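Side-chain contacts in transcriptional regulator (AraC-type DNA-binding domain-containing proteins) (Chromobacterium violaceum, PDB 3OIO), which probably binds specific DNA sequences to regulate transcription, the part described here being its all-helical AraC-type DNA-binding domain: residues S14-N19 and S53-E58; L24-I29 and V35-L40; R65-Q70 and G79-F84. One frame throughout, in Å; residues are numbered along the deposited sequence.

Contact 1: S14-N19 and S53-E58; sequences SLMEAN and SKYYLE
The last turn of helix 7-17 lies against the start of helix 52-70, and the backbones come nearest at Met16 and Tyr56, whose CA atoms are 6.8 Å apart. Met16, present as selenomethionine, crosses one face of the Tyr56 ring at a slant. Its CB sits over the hydroxyl half, 3.6 Å from CE1 of Tyr56, its CG stands 3.7 Å above the plane, displaced from the centre toward the rim, and its methyl CE ends near the other half, 3.7 Å from CD2 of Tyr56. This makes both a CH-pi contact and a Met-aromatic contact. SE lies 17° off the normal of the Tyr56 ring, whereas it meets the Tyr55 ring only obliquely, at CD2. A long, flexible, polarisable side chain suits this place because it can bend to lie over a flat ring. Tyrosine in turn offers an apolar face and a polar tip. Tyr56 OH donates to Asn19 O over 2.6 Å, in the carbonyl plane and on a lone pair, and it also accepts from Leu24 N, so the buried hydroxyl ties down the chain on both sides of the turn after helix 7-17. The Tyr56 first torsion, -141°, is well away from a staggered value, which probably costs a little torsional strain. Asn19, just past the helix, turns its amide back to the last turn: ND2 gives Leu15 O a nearly straight bond of 2.9 Å, on the face of that carbonyl opposite to Ala18 N. Toward the outside, a water joins Glu17 OE2 to Tyr55 OH. Ile29 of helix 26-33 touches both Met16 and Tyr56, while Pro52 and Leu59 of helix 52-70 also pack on Met16, so Met16 of helix 7-17 packs against both helix 26-33 and helix 52-70.

Contact 2: L24-I29 and V35-L40; sequences LSTDDI and VSRRQL
Asp27 and Arg37 form a salt bridge that is long and poorly aligned: OD2 of Asp27 stays 3.5 Å from NH1 of Arg37, and the carboxylate and guanidinium planes stand 82° apart. OD2 does lie at the guanidinium edge, but at this distance the attraction is probably mainly electrostatic; the stronger partner of Arg37 is Glu41, one turn on, whose OE2 forms a salt bridge with NE. The arginine chain is extended, with CG anti to the backbone N (chi1 178°), which carries CD past the carboxylate and sets CG near the methyl of Thr26. The two helices, 26-33 and 37-47, form the first helix-turn-helix unit of the AraC-type domain; by its place in that motif 37-47 would be the recognition helix. Beneath the charged pair, CD2 of Leu40 packs against helix 26-33, 3.6 Å from Thr26 O and 3.8 Å from Thr26 CG2. Threonine suits the spot because its CG2, anti to the backbone N, gives the leucine a small apolar surface. Ile29, in the conformer described, adds its CB and CG2 to the same leucine methyl. Both helix starts are capped by serine. Ser25 OG accepts from Asp28 N, and Ser36 with Gln39 makes a full capping box: OG takes Gln39 N at 2.9 Å while OE1 of Gln39 takes Ser36 N at 3.0 Å.

Contact 3: R65-Q70 and G79-F84; sequences RQLLQQ and GLACGF
The edge of the Phe84 ring faces Gly79 O and CB of Cys82 within its plane, so the aromatic group lies beside the residue that reaches across to Leu67. On helix 52-70 the Arg65 guanidinium has NE2 of Gln69 over one face, 3.3 Å above its plane. Between the segments the meeting is small and apolar. CD1 of Leu67 lies 3.7 Å from SG of Cys82 and 4.3 Å from CB of Ala81, over a backbone gap of 9.2 Å between CA atoms of Leu67 and Ala81. Leucine, with CG anti to its carbonyl carbon (chi1 -64°), reaches far enough for its CD1 to meet the short side chains opposite. The compact alanine and cysteine suit the other side, where Ile78 also packs on Leu67. Helix 75-81 is the first helix of the second helix-turn-helix unit, and it ends here in a Schellman motif. Phe84 N bonds to Gly79 O at 2.9 Å and Gly83 N to Leu80 O at 3.2 Å. Gly83, with phi 89°, is the C-prime residue; a CB at these backbone angles would collide with the carbonyl O of Cys82, which favours glycine. Cys82 also packs on Arg63 and Ala64, and its O accepts from NE of Arg60, whose charge makes a cation-pi contact with Phe84.

From the N terminus, the last turn of helix 7-17 and the residues after it, 14-19, open contact 1. Before its partner at 53-58 arrives, contact 2 opens and closes, bringing 24-29 against 35-40 in a short loop that lies wholly within the longer one. They touch directly, among others through Leu15 against Leu24. Together they join the first helix-turn-helix unit to helix 7-17 and the start of helix 52-70. Contact 3 follows in series, at the far end of that helix, across the chain's centre from contact 2. Leu57 packing on Phe84 links contacts 1 and 3, the long helix joining the two helix-turn-helix units.

Contact 1: S14-N19 and S53-E58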
# COMPACT_ATOMS: atom_id res chain seq x y z
N SER A 14 6.55 9.04 0.73
CA SER A 14 5.77 9.93 1.59
C SER A 14 4.53 10.46 0.89
O SER A 14 3.45 10.55 1.49
CB SER A 14 6.64 11.10 2.08
OG SER A 14 7.58 10.61 3.02
N LEU A 15 4.67 10.78 -0.40
CA LEU A 15 3.53 11.25 -1.16
C LEU A 15 2.49 10.14 -1.28
O LEU A 15 1.28 10.38 -1.10
CB LEU A 15 4.00 11.70 -2.54
CG LEU A 15 2.93 12.22 -3.47
CD1 LEU A 15 2.22 13.47 -2.87
CD2 LEU A 15 3.61 12.55 -4.82
N MSE A 16 2.95 8.91 -1.55
CA MSE A 16 2.00 7.78 -1.65
C MSE A 16 1.25 7.59 -0.31
O MSE A 16 0.05 7.34 -0.32
CB MSE A 16 2.71 6.48 -2.04
CG MSE A 16 3.32 6.57 -3.45
SE MSE A 16 4.55 5.09 -3.64
CE MSE A 16 4.28 4.45 -5.33
N GLU A 17 1.97 7.71 0.80
CA GLU A 17 1.37 7.55 2.13
C GLU A 17 0.29 8.58 2.44
O GLU A 17 -0.58 8.30 3.28
CB GLU A 17 2.47 7.60 3.21
CG GLU A 17 3.34 6.37 3.17
CD GLU A 17 4.51 6.40 4.12
OE1 GLU A 17 4.82 7.47 4.72
OE2 GLU A 17 5.16 5.33 4.27
N ALA A 18 0.33 9.74 1.77
CA ALA A 18 -0.69 10.76 1.93
C ALA A 18 -1.90 10.57 1.02
O ALA A 18 -2.84 11.36 1.09
CB ALA A 18 -0.09 12.18 1.70
N ASN A 19 -1.90 9.50 0.22
CA ASN A 19 -2.93 9.29 -0.82
C ASN A 19 -3.25 7.81 -0.91
O ASN A 19 -2.86 7.11 -1.86
CB ASN A 19 -2.42 9.83 -2.15
CG ASN A 19 -2.33 11.34 -2.16
OD1 ASN A 19 -3.33 12.03 -2.39
ND2 ASN A 19 -1.12 11.87 -1.88
N SER A 53 3.80 0.71 -8.66
CA SER A 53 2.41 0.30 -8.49
C SER A 53 2.29 -0.84 -7.48
O SER A 53 1.33 -0.93 -6.70
CB SER A 53 1.79 -0.09 -9.83
OG SER A 53 2.51 -1.17 -10.37
N LYS A 54 3.28 -1.72 -7.48
CA LYS A 54 3.25 -2.85 -6.54
C LYS A 54 3.60 -2.43 -5.12
O LYS A 54 2.95 -2.90 -4.16
CB LYS A 54 4.12 -4.00 -7.04
CG LYS A 54 3.46 -4.64 -8.27
CD LYS A 54 4.30 -5.77 -8.86
CE LYS A 54 3.63 -6.32 -10.13
NZ LYS A 54 4.33 -7.52 -10.72
N TYR A 55 4.53 -1.48 -4.98
CA TYR A 55 4.80 -0.95 -3.65
C TYR A 55 3.53 -0.21 -3.14
O TYR A 55 3.17 -0.29 -1.96
CB TYR A 55 6.03 -0.01 -3.66
CG TYR A 55 6.37 0.45 -2.29
CD1 TYR A 55 7.23 -0.29 -1.47
CD2 TYR A 55 5.75 1.60 -1.76
CE1 TYR A 55 7.49 0.13 -0.15
CE2 TYR A 55 5.99 2.01 -0.45
CZ TYR A 55 6.88 1.29 0.34
OH TYR A 55 7.12 1.70 1.63
N TYR A 56 2.86 0.52 -4.03
CA TYR A 56 1.64 1.25 -3.62
C TYR A 56 0.57 0.27 -3.11
O TYR A 56 -0.12 0.54 -2.10
CB TYR A 56 1.10 2.05 -4.82
CG TYR A 56 0.56 3.42 -4.48
CD1 TYR A 56 -0.01 3.70 -3.21
CD2 TYR A 56 0.56 4.44 -5.45
CE1 TYR A 56 -0.50 4.98 -2.90
CE2 TYR A 56 0.07 5.73 -5.16
CZ TYR A 56 -0.48 5.99 -3.91
OH TYR A 56 -0.97 7.24 -3.67
N LEU A 57 0.45 -0.86 -3.78
CA LEU A 57 -0.47 -1.91 -3.32
C LEU A 57 -0.02 -2.40 -1.92
O LEU A 57 -0.87 -2.57 -1.03
CB LEU A 57 -0.48 -3.08 -4.29
CG LEU A 57 -1.38 -4.26 -3.86
CD1 LEU A 57 -2.87 -3.84 -3.72
CD2 LEU A 57 -1.21 -5.47 -4.86
N GLU A 58 1.28 -2.63 -1.72
CA GLU A 58 1.75 -3.03 -0.38
C GLU A 58 1.35 -2.01 0.69
O GLU A 58 0.95 -2.37 1.80
CB GLU A 58 3.27 -3.17 -0.32
CG GLU A 58 3.86 -4.23 -1.21
CD GLU A 58 5.38 -4.27 -1.05
OE1 GLU A 58 5.86 -4.32 0.10
OE2 GLU A 58 6.10 -4.22 -2.07
O HOH W 1 4.97 3.13 2.71

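Contact 2: L24-I29 and V35-L40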
# COMPACT_ATOMS: atom_id res chain seq x y z
N LEU A 24 -2.51 7.95 -6.11
CA LEU A 24 -2.02 8.64 -7.30
C LEU A 24 -1.54 7.64 -8.36
O LEU A 24 -1.01 6.59 -8.03
CB LEU A 24 -0.87 9.54 -6.92
CG LEU A 24 -1.19 10.62 -5.87
CD1 LEU A 24 0.07 11.44 -5.59
CD2 LEU A 24 -2.29 11.50 -6.33
N SER A 25 -1.71 7.97 -9.65
CA SER A 25 -1.06 7.17 -10.66
C SER A 25 0.47 7.28 -10.49
O SER A 25 0.98 8.27 -9.93
CB SER A 25 -1.47 7.64 -12.06
OG SER A 25 -0.88 8.90 -12.31
N THR A 26 1.21 6.30 -11.01
CA THR A 26 2.70 6.37 -11.00
C THR A 26 3.19 7.65 -11.70
O THR A 26 4.12 8.31 -11.22
CB THR A 26 3.27 5.16 -11.79
OG1 THR A 26 2.94 3.99 -11.09
CG2 THR A 26 4.80 5.25 -11.88
N ASP A 27 2.55 7.99 -12.83
CA ASP A 27 2.91 9.21 -13.53
C ASP A 27 2.75 10.43 -12.66
O ASP A 27 3.59 11.32 -12.70
CB ASP A 27 2.07 9.37 -14.79
CG ASP A 27 2.06 8.09 -15.65
OD1 ASP A 27 1.65 7.02 -15.15
OD2 ASP A 27 2.47 8.12 -16.80
N ASP A 28 1.64 10.50 -11.92
CA ASP A 28 1.41 11.63 -11.03
C ASP A 28 2.41 11.69 -9.89
O ASP A 28 2.85 12.80 -9.52
CB ASP A 28 -0.02 11.66 -10.50
CG ASP A 28 -0.98 12.31 -11.50
OD1 ASP A 28 -0.54 12.83 -12.56
OD2 ASP A 28 -2.20 12.33 -11.23
N ILE A 29 2.80 10.54 -9.34
CA ILE A 29 3.84 10.55 -8.31
C ILE A 29 5.12 11.15 -8.90
O ILE A 29 5.75 12.04 -8.30
CB ILE A 29 4.17 9.15 -7.80
CG1 ILE A 29 2.93 8.47 -7.20
CG2 ILE A 29 5.31 9.19 -6.74
CD1 ILE A 29 3.10 7.00 -7.08
N VAL A 35 10.65 13.79 -11.15
CA VAL A 35 11.50 12.90 -11.94
C VAL A 35 10.67 12.33 -13.08
O VAL A 35 9.44 12.42 -13.03
CB VAL A 35 12.11 11.74 -11.08
CG1 VAL A 35 13.01 12.31 -9.97
CG2 VAL A 35 11.01 10.81 -10.47
N SER A 36 11.32 11.75 -14.10
CA SER A 36 10.53 11.07 -15.13
C SER A 36 9.92 9.79 -14.61
O SER A 36 10.35 9.25 -13.58
CB SER A 36 11.40 10.73 -16.35
OG SER A 36 12.30 9.68 -15.97
N ARG A 37 8.92 9.29 -15.33
CA ARG A 37 8.34 8.01 -14.94
C ARG A 37 9.43 6.90 -14.90
O ARG A 37 9.49 6.10 -13.96
CB ARG A 37 7.16 7.65 -15.86
CG ARG A 37 6.63 6.30 -15.47
CD ARG A 37 5.35 5.99 -16.20
NE ARG A 37 5.22 4.56 -16.36
CZ ARG A 37 4.21 4.00 -16.99
NH1 ARG A 37 3.21 4.74 -17.42
NH2 ARG A 37 4.16 2.69 -17.11
N ARG A 38 10.26 6.85 -15.94
CA ARG A 38 11.33 5.87 -16.00
C ARG A 38 12.26 5.98 -14.79
O ARG A 38 12.66 4.97 -14.21
CB ARG A 38 12.10 6.04 -17.31
CG ARG A 38 13.23 5.06 -17.48
CD ARG A 38 13.70 5.29 -18.88
NE ARG A 38 14.87 4.56 -19.26
CZ ARG A 38 15.50 4.79 -20.42
NH1 ARG A 38 15.06 5.74 -21.27
NH2 ARG A 38 16.57 4.06 -20.72
N GLN A 39 12.60 7.20 -14.42
CA GLN A 39 13.48 7.40 -13.27
C GLN A 39 12.82 6.95 -11.97
O GLN A 39 13.48 6.39 -11.12
CB GLN A 39 13.89 8.85 -13.17
CG GLN A 39 14.88 9.17 -14.27
CD GLN A 39 15.12 10.63 -14.49
OE1 GLN A 39 14.34 11.54 -14.06
NE2 GLN A 39 16.24 10.89 -15.20
N LEU A 40 11.51 7.18 -11.84
CA LEU A 40 10.82 6.77 -10.63
C LEU A 40 10.84 5.23 -10.57
O LEU A 40 11.10 4.63 -9.52
CB LEU A 40 9.36 7.27 -10.64
CG LEU A 40 8.60 6.96 -9.33
CD1 LEU A 40 9.15 7.76 -8.13
CD2 LEU A 40 7.09 7.21 -9.54

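Contact 3: R65-Q70 and G79-F84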
# COMPACT_ATOMS: atom_id res chain seq x y z
N ARG A 65 -4.46 -3.54 6.92
CA ARG A 65 -4.12 -4.31 8.11
C ARG A 65 -4.33 -3.47 9.37
O ARG A 65 -4.89 -3.97 10.39
CB ARG A 65 -2.66 -4.82 8.00
CG ARG A 65 -2.18 -5.59 9.24
CD ARG A 65 -0.86 -6.27 8.98
NE ARG A 65 -0.41 -6.98 10.16
CZ ARG A 65 0.37 -6.44 11.12
NH1 ARG A 65 0.80 -5.19 11.02
NH2 ARG A 65 0.71 -7.16 12.20
N GLN A 66 -3.87 -2.22 9.34
CA GLN A 66 -4.10 -1.30 10.46
C GLN A 66 -5.59 -1.15 10.78
O GLN A 66 -5.97 -1.18 11.95
CB GLN A 66 -3.41 0.07 10.22
CG GLN A 66 -1.86 -0.01 10.13
CD GLN A 66 -1.18 1.31 9.70
OE1 GLN A 66 -1.54 1.91 8.69
NE2 GLN A 66 -0.18 1.72 10.44
N LEU A 67 -6.43 -1.02 9.75
CA LEU A 67 -7.88 -0.88 9.94
C LEU A 67 -8.54 -2.18 10.46
O LEU A 67 -9.49 -2.14 11.25
CB LEU A 67 -8.56 -0.43 8.64
CG LEU A 67 -8.15 0.98 8.15
CD1 LEU A 67 -8.73 1.22 6.75
CD2 LEU A 67 -8.61 2.09 9.10
N LEU A 68 -8.02 -3.32 10.03
CA LEU A 68 -8.50 -4.61 10.51
C LEU A 68 -8.19 -4.80 11.96
O LEU A 68 -8.95 -5.47 12.69
CB LEU A 68 -7.86 -5.74 9.71
CG LEU A 68 -8.47 -5.83 8.28
CD1 LEU A 68 -7.51 -6.61 7.39
CD2 LEU A 68 -9.88 -6.49 8.30
N GLN A 69 -7.08 -4.23 12.40
CA GLN A 69 -6.69 -4.36 13.79
C GLN A 69 -7.38 -3.34 14.71
O GLN A 69 -7.44 -3.57 15.92
CB GLN A 69 -5.18 -4.33 13.95
CG GLN A 69 -4.52 -5.52 13.30
CD GLN A 69 -3.04 -5.51 13.40
OE1 GLN A 69 -2.40 -4.45 13.44
NE2 GLN A 69 -2.46 -6.68 13.41
N GLN A 70 -7.95 -2.27 14.13
CA GLN A 70 -8.54 -1.18 14.94
C GLN A 70 -9.94 -0.65 14.67
O GLN A 70 -10.33 0.36 15.27
CB GLN A 70 -7.61 0.02 14.89
CG GLN A 70 -6.18 -0.39 15.10
CD GLN A 70 -5.24 0.75 15.00
OE1 GLN A 70 -5.63 1.92 15.16
NE2 GLN A 70 -3.97 0.45 14.75
N GLY A 79 -11.84 -2.56 2.58
CA GLY A 79 -11.34 -2.70 1.19
C GLY A 79 -11.59 -1.41 0.41
O GLY A 79 -10.70 -0.92 -0.28
N LEU A 80 -12.78 -0.85 0.52
CA LEU A 80 -13.09 0.40 -0.22
C LEU A 80 -12.25 1.59 0.25
O LEU A 80 -11.76 2.38 -0.55
CB LEU A 80 -14.59 0.76 -0.08
CG LEU A 80 -15.58 -0.01 -0.95
CD1 LEU A 80 -17.03 0.26 -0.46
CD2 LEU A 80 -15.45 0.41 -2.41
N ALA A 81 -12.03 1.69 1.56
CA ALA A 81 -11.22 2.76 2.14
C ALA A 81 -9.75 2.69 1.74
O ALA A 81 -9.03 3.67 1.86
CB ALA A 81 -11.32 2.71 3.69
N CYS A 82 -9.30 1.52 1.28
CA CYS A 82 -7.91 1.35 0.91
C CYS A 82 -7.77 1.21 -0.60
O CYS A 82 -6.73 0.74 -1.09
CB CYS A 82 -7.29 0.17 1.66
SG CYS A 82 -7.27 0.44 3.43
N GLY A 83 -8.80 1.63 -1.33
CA GLY A 83 -8.71 1.77 -2.80
C GLY A 83 -9.06 0.53 -3.61
O GLY A 83 -8.82 0.51 -4.82
N PHE A 84 -9.58 -0.51 -2.97
CA PHE A 84 -9.94 -1.75 -3.65
C PHE A 84 -11.33 -1.60 -4.26
O PHE A 84 -12.10 -0.75 -3.83
CB PHE A 84 -9.84 -2.94 -2.69
CG PHE A 84 -8.44 -3.20 -2.28
CD1 PHE A 84 -7.62 -4.03 -3.06
CD2 PHE A 84 -7.89 -2.54 -1.18
CE1 PHE A 84 -6.28 -4.24 -2.72
CE2 PHE A 84 -6.54 -2.74 -0.83
CZ PHE A 84 -5.74 -3.60 -1.61